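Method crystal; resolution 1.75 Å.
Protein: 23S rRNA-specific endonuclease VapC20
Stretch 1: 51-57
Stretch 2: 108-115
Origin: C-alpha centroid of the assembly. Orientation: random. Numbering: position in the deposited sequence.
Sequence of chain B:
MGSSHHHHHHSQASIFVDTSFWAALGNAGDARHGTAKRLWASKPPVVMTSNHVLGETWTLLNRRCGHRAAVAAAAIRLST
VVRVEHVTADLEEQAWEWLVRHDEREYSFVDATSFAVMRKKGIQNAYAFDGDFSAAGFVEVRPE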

ATOM      1  N   ASN B  51       3.084   1.963   8.582  1.00 14.01           N
ATOM      2  CA  ASN B  51       3.963   1.576   7.485  1.00 16.63           C
ATOM      3  C   ASN B  51       3.227   1.644   6.150  1.00 17.71           C
ATOM      4  O   ASN B  51       3.792   2.079   5.149  1.00 13.73           O
ATOM      5  CB  ASN B  51       4.539   0.174   7.720  1.00 18.57           C
ATOM      6  CG  ASN B  51       3.464  -0.883   7.896  1.00 20.86           C
ATOM      7  OD1 ASN B  51       2.438  -0.647   8.532  1.00 20.40           O
ATOM      8  ND2 ASN B  51       3.697  -2.062   7.327  1.00 21.03           N
ATOM      9  N   HIS B  52       1.956   1.243   6.138  1.00 15.16           N
ATOM     10  CA  HIS B  52       1.181   1.285   4.903  1.00 15.82           C
ATOM     11  C   HIS B  52       0.981   2.722   4.430  1.00 17.01           C
ATOM     12  O   HIS B  52       1.064   3.007   3.232  1.00 14.63           O
ATOM     13  CB  HIS B  52      -0.174   0.591   5.081  1.00 16.06           C
ATOM     14  CG  HIS B  52      -0.082  -0.900   5.176  1.00 18.71           C
ATOM     15  ND1 HIS B  52       0.194  -1.700   4.087  1.00 22.09           N
ATOM     16  CD2 HIS B  52      -0.237  -1.740   6.227  1.00 25.15           C
ATOM     17  CE1 HIS B  52       0.209  -2.965   4.464  1.00 25.14           C
ATOM     18  NE2 HIS B  52      -0.048  -3.017   5.758  1.00 23.35           N
ATOM     19  N   VAL B  53       0.736   3.629   5.372  1.00 13.82           N
ATOM     20  CA  VAL B  53       0.540   5.036   5.040  1.00 12.09           C
ATOM     21  C   VAL B  53       1.826   5.653   4.490  1.00 12.53           C
ATOM     22  O   VAL B  53       1.799   6.350   3.473  1.00 14.32           O
ATOM     23  CB  VAL B  53       0.061   5.848   6.261  1.00 11.04           C
ATOM     24  CG1 VAL B  53       0.287   7.342   6.039  1.00 14.40           C
ATOM     25  CG2 VAL B  53      -1.411   5.563   6.538  1.00 14.10           C
ATOM     26  N   LEU B  54       2.948   5.392   5.156  1.00 11.67           N
ATOM     27  CA  LEU B  54       4.220   5.947   4.705  1.00 12.59           C
ATOM     28  C   LEU B  54       4.543   5.438   3.307  1.00 15.32           C
ATOM     29  O   LEU B  54       5.020   6.189   2.459  1.00 15.81           O
ATOM     30  CB  LEU B  54       5.352   5.601   5.673  1.00 15.82           C
ATOM     31  CG  LEU B  54       5.388   6.402   6.977  1.00 21.79           C
ATOM     32  CD1 LEU B  54       6.665   6.114   7.766  1.00 23.27           C
ATOM     33  CD2 LEU B  54       5.251   7.896   6.687  1.00 21.41           C
ATOM     34  N   GLY B  55       4.270   4.161   3.072  1.00 15.64           N
ATOM     35  CA  GLY B  55       4.473   3.584   1.758  1.00 14.53           C
ATOM     36  C   GLY B  55       3.626   4.267   0.702  1.00 16.49           C
ATOM     37  O   GLY B  55       4.112   4.592  -0.378  1.00 16.03           O
ATOM     38  N   GLU B  56       2.355   4.491   1.022  1.00 11.58           N
ATOM     39  CA  GLU B  56       1.428   5.102   0.083  1.00 14.85           C
ATOM     40  C   GLU B  56       1.838   6.548  -0.165  1.00 13.30           C
ATOM     41  O   GLU B  56       1.687   7.069  -1.269  1.00 16.23           O
ATOM     42  CB  GLU B  56      -0.007   5.025   0.617  1.00 18.01           C
ATOM     43  CG  GLU B  56      -1.075   5.509  -0.349  1.00 19.88           C
ATOM     44  CD  GLU B  56      -2.457   5.545   0.285  1.00 24.07           C
ATOM     45  OE1 GLU B  56      -2.546   5.740   1.512  1.00 24.58           O
ATOM     46  OE2 GLU B  56      -3.451   5.373  -0.445  1.00 28.52           O
ATOM     47  N   THR B  57       2.374   7.176   0.875  1.00 13.03           N
ATOM     48  CA  THR B  57       2.863   8.551   0.797  1.00 15.34           C
ATOM     49  C   THR B  57       4.088   8.668  -0.108  1.00 14.10           C
ATOM     50  O   THR B  57       4.170   9.589  -0.921  1.00 15.08           O
ATOM     51  CB  THR B  57       3.200   9.092   2.197  1.00 16.38           C
ATOM     52  OG1 THR B  57       1.999   9.127   2.982  1.00 14.66           O
ATOM     53  CG2 THR B  57       3.797  10.497   2.110  1.00 15.83           C
TER
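Stretch 2, residues 108-115: SFVDATSF

Two helices distant in sequence can pack largely through side chains, without a single hydrogen bond between them, and VapC20 offers a compact example. Residues 51-57 are helical throughout. In the second stretch Ser108 stands at the N-cap, its OG accepting from Asp111 N at 3.0 Å, and residues 109-115 form a helix that runs on beyond the segment. The two helices lie closer to antiparallel than to parallel, with a signed crossing angle of -147° and axes 9.5 Å apart at closest approach. The backbones come nearest at His52 and Val110, whose CA atoms are 6.0 Å apart; these residues also bury the most surface in the contact.

The aromatic component is an edge-to-face pair. Phe109, with chi1 in t, brings its ring edge toward one face of the His52 imidazole: the planes stand at 86°, the centroids lie 5.1 Å apart, and Phe109 CE2 reaches to 3.5 Å from His52 CE1. His52 NE2, meanwhile, is hydrogen-bonded elsewhere in the structure.

The apolar component centers on Val110, whose CA-to-CB bond points toward the first helix. Its CG1 meets Val53 CG2 at 3.9 Å, while its CG2 lies 4.2 Å from His52 CB. Glu56 extends along the same valine, with OE1 3.3 Å from Val110 CG1, so an acidic group borders the hydrophobic patch; OE1 is hydrogen-bonded elsewhere in the structure and makes no hydrogen bond to the second stretch.

Hydroxyl groups complete the fit through van der Waals contact. Thr113 OG1 lies 4.0 Å from His52 CD2, yet donates to Val110 O, 2.7 Å away in its own helix. Ser114 OG approaches Val53 CG2 to 3.5 Å. Polar atoms can thus line a helix interface while contributing shape rather than hydrogen bonds across it.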

ATOM      1  N   SER B 108     -10.291   2.071   0.700  1.00 17.02           N
ATOM      2  CA  SER B 108      -9.028   1.470   0.288  1.00 16.73           C
ATOM      3  C   SER B 108      -8.505   0.546   1.373  1.00 16.32           C
ATOM      4  O   SER B 108      -8.904   0.650   2.531  1.00 15.11           O
ATOM      5  CB  SER B 108      -7.983   2.546  -0.013  1.00 22.17           C
ATOM      6  OG  SER B 108      -7.470   3.097   1.189  1.00 22.10           O
ATOM      7  N   PHE B 109      -7.606  -0.358   0.995  1.00 17.46           N
ATOM      8  CA  PHE B 109      -6.944  -1.222   1.966  1.00 15.15           C
ATOM      9  C   PHE B 109      -6.163  -0.425   3.011  1.00 13.58           C
ATOM     10  O   PHE B 109      -6.216  -0.736   4.199  1.00 15.86           O
ATOM     11  CB  PHE B 109      -6.004  -2.192   1.262  1.00 20.83           C
ATOM     12  CG  PHE B 109      -5.159  -3.002   2.202  1.00 20.94           C
ATOM     13  CD1 PHE B 109      -5.694  -4.088   2.874  1.00 18.72           C
ATOM     14  CD2 PHE B 109      -3.830  -2.674   2.417  1.00 19.24           C
ATOM     15  CE1 PHE B 109      -4.919  -4.833   3.741  1.00 19.61           C
ATOM     16  CE2 PHE B 109      -3.050  -3.418   3.281  1.00 19.35           C
ATOM     17  CZ  PHE B 109      -3.596  -4.500   3.942  1.00 18.01           C
ATOM     18  N   VAL B 110      -5.425   0.589   2.568  1.00 13.79           N
ATOM     19  CA  VAL B 110      -4.636   1.395   3.498  1.00 13.52           C
ATOM     20  C   VAL B 110      -5.541   2.082   4.522  1.00 15.95           C
ATOM     21  O   VAL B 110      -5.226   2.131   5.713  1.00 17.40           O
ATOM     22  CB  VAL B 110      -3.780   2.444   2.752  1.00 15.48           C
ATOM     23  CG1 VAL B 110      -3.151   3.419   3.729  1.00 16.27           C
ATOM     24  CG2 VAL B 110      -2.699   1.752   1.933  1.00 17.44           C
ATOM     25  N   ASP B 111      -6.679   2.594   4.063  1.00 14.57           N
ATOM     26  CA  ASP B 111      -7.640   3.204   4.978  1.00 17.36           C
ATOM     27  C   ASP B 111      -8.139   2.193   6.006  1.00 15.81           C
ATOM     28  O   ASP B 111      -8.213   2.495   7.196  1.00 15.37           O
ATOM     29  CB  ASP B 111      -8.819   3.805   4.211  1.00 19.17           C
ATOM     30  CG  ASP B 111      -8.469   5.123   3.537  1.00 25.19           C
ATOM     31  OD1 ASP B 111      -7.364   5.653   3.783  1.00 27.62           O
ATOM     32  OD2 ASP B 111      -9.310   5.635   2.772  1.00 31.05           O
ATOM     33  N   ALA B 112      -8.467   0.988   5.551  1.00 14.29           N
ATOM     34  CA  ALA B 112      -8.962  -0.041   6.455  1.00 13.72           C
ATOM     35  C   ALA B 112      -7.932  -0.376   7.533  1.00 14.90           C
ATOM     36  O   ALA B 112      -8.289  -0.591   8.692  1.00 16.32           O
ATOM     37  CB  ALA B 112      -9.342  -1.290   5.685  1.00 14.58           C
ATOM     38  N   THR B 113      -6.657  -0.417   7.161  1.00 13.87           N
ATOM     39  CA  THR B 113      -5.619  -0.715   8.142  1.00 12.10           C
ATOM     40  C   THR B 113      -5.425   0.480   9.074  1.00 11.68           C
ATOM     41  O   THR B 113      -5.102   0.317  10.248  1.00 14.68           O
ATOM     42  CB  THR B 113      -4.273  -1.089   7.477  1.00 15.12           C
ATOM     43  OG1 THR B 113      -3.803   0.000   6.674  1.00 16.04           O
ATOM     44  CG2 THR B 113      -4.426  -2.337   6.612  1.00 13.17           C
ATOM     45  N   SER B 114      -5.634   1.683   8.547  1.00 10.61           N
ATOM     46  CA  SER B 114      -5.516   2.887   9.359  1.00 12.92           C
ATOM     47  C   SER B 114      -6.606   2.903  10.421  1.00 13.27           C
ATOM     48  O   SER B 114      -6.341   3.189  11.587  1.00 11.89           O
ATOM     49  CB  SER B 114      -5.595   4.139   8.489  1.00 13.49           C
ATOM     50  OG  SER B 114      -4.436   4.247   7.680  1.00 11.78           O
ATOM     51  N   PHE B 115      -7.829   2.580  10.008  1.00 15.92           N
ATOM     52  CA  PHE B 115      -8.957   2.522  10.932  1.00 16.57           C
ATOM     53  C   PHE B 115      -8.682   1.511  12.036  1.00 17.50           C
ATOM     54  O   PHE B 115      -8.981   1.754  13.204  1.00 16.79           O
ATOM     55  CB  PHE B 115     -10.253   2.151  10.201  1.00 13.57           C
ATOM     56  CG  PHE B 115     -10.611   3.083   9.077  1.00 15.21           C
ATOM     57  CD1 PHE B 115     -10.134   4.387   9.050  1.00 14.21           C
ATOM     58  CD2 PHE B 115     -11.431   2.651   8.044  1.00 15.36           C
ATOM     59  CE1 PHE B 115     -10.469   5.241   8.013  1.00 12.36           C
ATOM     60  CE2 PHE B 115     -11.770   3.498   7.005  1.00 14.68           C
ATOM     61  CZ  PHE B 115     -11.285   4.796   6.985  1.00 14.27           C
TER